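PDB 5B68: 4-alpha-glucanotransferase from Corynebacterium glutamicum, which is an amylomaltase, a 4-alpha-glucanotransferase with a TIM-barrel fold and an N-terminal beta-sandwich domain. Local coordinates for residues 185-190 against 202-207. Residues are numbered along the deposited sequence; the frame is centred on the assembly and turned at random.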
ATOM      1  N   TYR A 185     -14.603   5.629  -3.408  1.00 20.76           N
ATOM      2  CA  TYR A 185     -15.483   5.041  -4.477  1.00 20.25           C
ATOM      3  C   TYR A 185     -16.949   4.939  -3.942  1.00 19.90           C
ATOM      4  O   TYR A 185     -17.901   4.969  -4.702  1.00 23.11           O
ATOM      5  CB  TYR A 185     -14.981   3.616  -4.880  1.00 20.94           C
ATOM      6  CG  TYR A 185     -14.737   2.685  -3.748  1.00 20.38           C
ATOM      7  CD1 TYR A 185     -15.805   1.957  -3.187  1.00 20.18           C
ATOM      8  CD2 TYR A 185     -13.493   2.564  -3.152  1.00 18.58           C
ATOM      9  CE1 TYR A 185     -15.618   1.155  -2.116  1.00 21.01           C
ATOM     10  CE2 TYR A 185     -13.287   1.746  -2.045  1.00 19.30           C
ATOM     11  CZ  TYR A 185     -14.384   1.060  -1.533  1.00 19.00           C
ATOM     12  OH  TYR A 185     -14.262   0.270  -0.447  1.00 21.64           O
ATOM     13  N   SER A 186     -17.080   4.797  -2.633  1.00 20.27           N
ATOM     14  CA  SER A 186     -18.400   4.623  -2.017  1.00 21.59           C
ATOM     15  C   SER A 186     -19.102   5.910  -1.637  1.00 22.72           C
ATOM     16  O   SER A 186     -20.267   5.846  -1.235  1.00 22.86           O
ATOM     17  CB  SER A 186     -18.326   3.744  -0.754  1.00 21.69           C
ATOM     18  OG  SER A 186     -17.745   4.405   0.388  1.00 21.89           O
ATOM     19  N   VAL A 187     -18.424   7.047  -1.736  1.00 21.20           N
ATOM     20  CA  VAL A 187     -18.992   8.319  -1.326  1.00 21.50           C
ATOM     21  C   VAL A 187     -19.315   9.158  -2.540  1.00 23.11           C
ATOM     22  O   VAL A 187     -18.453   9.482  -3.320  1.00 25.97           O
ATOM     23  CB  VAL A 187     -18.009   9.124  -0.463  1.00 21.47           C
ATOM     24  CG1 VAL A 187     -18.681  10.348   0.120  1.00 22.81           C
ATOM     25  CG2 VAL A 187     -17.437   8.268   0.625  1.00 22.08           C
ATOM     26  N   ARG A 188     -20.570   9.541  -2.654  1.00 19.73           N
ATOM     27  CA  ARG A 188     -21.061  10.210  -3.822  1.00 20.41           C
ATOM     28  C   ARG A 188     -21.512  11.629  -3.509  1.00 20.70           C
ATOM     29  O   ARG A 188     -21.960  11.923  -2.422  1.00 22.04           O
ATOM     30  CB  ARG A 188     -22.242   9.437  -4.405  1.00 20.68           C
ATOM     31  CG  ARG A 188     -21.886   8.166  -5.153  1.00 22.03           C
ATOM     32  CD  ARG A 188     -21.745   6.967  -4.237  1.00 23.30           C
ATOM     33  NE  ARG A 188     -22.981   6.621  -3.559  1.00 24.83           N
ATOM     34  CZ  ARG A 188     -23.945   5.861  -4.061  1.00 28.29           C
ATOM     35  NH1 ARG A 188     -23.845   5.355  -5.275  1.00 26.88           N
ATOM     36  NH2 ARG A 188     -25.020   5.616  -3.348  1.00 26.82           N
ATOM     37  N   SER A 189     -21.347  12.497  -4.491  1.00 21.28           N
ATOM     38  CA  SER A 189     -21.963  13.807  -4.534  1.00 23.47           C
ATOM     39  C   SER A 189     -23.163  13.728  -5.455  1.00 22.10           C
ATOM     40  O   SER A 189     -23.440  12.696  -6.011  1.00 24.84           O
ATOM     41  CB  SER A 189     -20.981  14.853  -5.041  1.00 23.16           C
ATOM     42  OG  SER A 189     -20.690  14.678  -6.402  1.00 22.34           O
ATOM     43  N   THR A 190     -23.867  14.828  -5.623  1.00 25.33           N
ATOM     44  CA  THR A 190     -24.986  14.846  -6.555  1.00 27.53           C
ATOM     45  C   THR A 190     -24.523  14.553  -7.977  1.00 26.70           C
ATOM     46  O   THR A 190     -25.228  13.933  -8.731  1.00 28.35           O
ATOM     47  CB  THR A 190     -25.721  16.183  -6.530  1.00 29.25           C
ATOM     48  OG1 THR A 190     -24.808  17.216  -6.858  1.00 40.93           O
ATOM     49  CG2 THR A 190     -26.253  16.443  -5.177  1.00 27.24           C
ATOM     50  N   GLY A 202     -11.609  15.738  -3.473  1.00 18.08           N
ATOM     51  CA  GLY A 202     -11.280  17.082  -3.051  1.00 20.06           C
ATOM     52  C   GLY A 202     -12.412  17.811  -2.299  1.00 19.41           C
ATOM     53  O   GLY A 202     -12.167  18.499  -1.325  1.00 19.17           O
ATOM     54  N   ASN A 203     -13.644  17.548  -2.711  1.00 19.35           N
ATOM     55  CA  ASN A 203     -14.857  18.109  -2.119  1.00 19.28           C
ATOM     56  C   ASN A 203     -14.973  17.594  -0.679  1.00 19.57           C
ATOM     57  O   ASN A 203     -15.075  18.402   0.241  1.00 19.03           O
ATOM     58  CB  ASN A 203     -16.079  17.660  -2.953  1.00 20.69           C
ATOM     59  CG  ASN A 203     -17.387  18.373  -2.545  1.00 23.98           C
ATOM     60  OD1 ASN A 203     -17.423  19.185  -1.585  1.00 22.82           O
ATOM     61  ND2 ASN A 203     -18.478  18.017  -3.240  1.00 21.26           N
ATOM     62  N   LEU A 204     -14.922  16.275  -0.521  1.00 17.52           N
ATOM     63  CA  LEU A 204     -15.004  15.627   0.807  1.00 19.11           C
ATOM     64  C   LEU A 204     -13.886  16.186   1.684  1.00 18.46           C
ATOM     65  O   LEU A 204     -14.144  16.514   2.865  1.00 19.25           O
ATOM     66  CB  LEU A 204     -14.952  14.145   0.738  1.00 18.66           C
ATOM     67  CG  LEU A 204     -15.082  13.322   2.011  1.00 21.87           C
ATOM     68  CD1 LEU A 204     -16.352  13.654   2.747  1.00 21.41           C
ATOM     69  CD2 LEU A 204     -14.937  11.865   1.717  1.00 22.71           C
ATOM     70  N   ALA A 205     -12.664  16.292   1.175  1.00 18.63           N
ATOM     71  CA  ALA A 205     -11.561  16.807   2.018  1.00 19.87           C
ATOM     72  C   ALA A 205     -11.884  18.182   2.512  1.00 19.64           C
ATOM     73  O   ALA A 205     -11.727  18.462   3.734  1.00 20.37           O
ATOM     74  CB  ALA A 205     -10.221  16.854   1.281  1.00 17.79           C
ATOM     75  N   SER A 206     -12.425  19.004   1.609  1.00 20.57           N
ATOM     76  CA  SER A 206     -12.674  20.411   1.985  1.00 21.18           C
ATOM     77  C   SER A 206     -13.785  20.443   3.042  1.00 20.04           C
ATOM     78  O   SER A 206     -13.729  21.261   3.952  1.00 20.21           O
ATOM     79  CB  SER A 206     -12.937  21.338   0.788  1.00 26.78           C
ATOM     80  OG  SER A 206     -14.196  21.017   0.261  1.00 33.11           O
ATOM     81  N   VAL A 207     -14.765  19.558   2.951  1.00 19.97           N
ATOM     82  CA  VAL A 207     -15.874  19.546   3.915  1.00 21.05           C
ATOM     83  C   VAL A 207     -15.419  19.112   5.287  1.00 21.83           C
ATOM     84  O   VAL A 207     -15.685  19.756   6.267  1.00 21.40           O
ATOM     85  CB  VAL A 207     -16.986  18.587   3.436  1.00 21.64           C
ATOM     86  CG1 VAL A 207     -17.973  18.235   4.551  1.00 24.61           C
ATOM     87  CG2 VAL A 207     -17.717  19.154   2.253  1.00 22.44           C
TER
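Val187 and Leu204 make the buried, closer-knit end of this small contact. The methyl CG1 of Val187 meets CD2 of Leu204 at 4.3 Å, one branch tip against another. Leu204 reaches out from the helix because its CG stands anti to the backbone N (chi1 -177°), and Leu650 touches both side chains, which makes an apolar cluster of three.

The contact thins out at Asn203, which is partly exposed: ND2 of Asn203 lies 4.4 Å from CB of Ser189, and this pair buries about half as much surface as Val187 and Leu204. No hydrogen bond joins the two segments. The hydroxyl of Ser189 is instead gripped by Asp200, one turn earlier in the helix, and by Arg249. Asn203 serves the helix through its backbone O, which accepts the routine bond from Val207 N. Ser206 OG gives Asn203 O a second bond, 2.8 Å long and 20° off the carbonyl plane.

In the barrel, strand 177-182 runs into the loop holding 185-190, and helix 198-209 then leads to the adjacent parallel strand 215-218, a beta-alpha-beta crossover. Helix 650-654 supplies Leu650, while helix 349-376 packs against Asn203, Ala205 and Ser206.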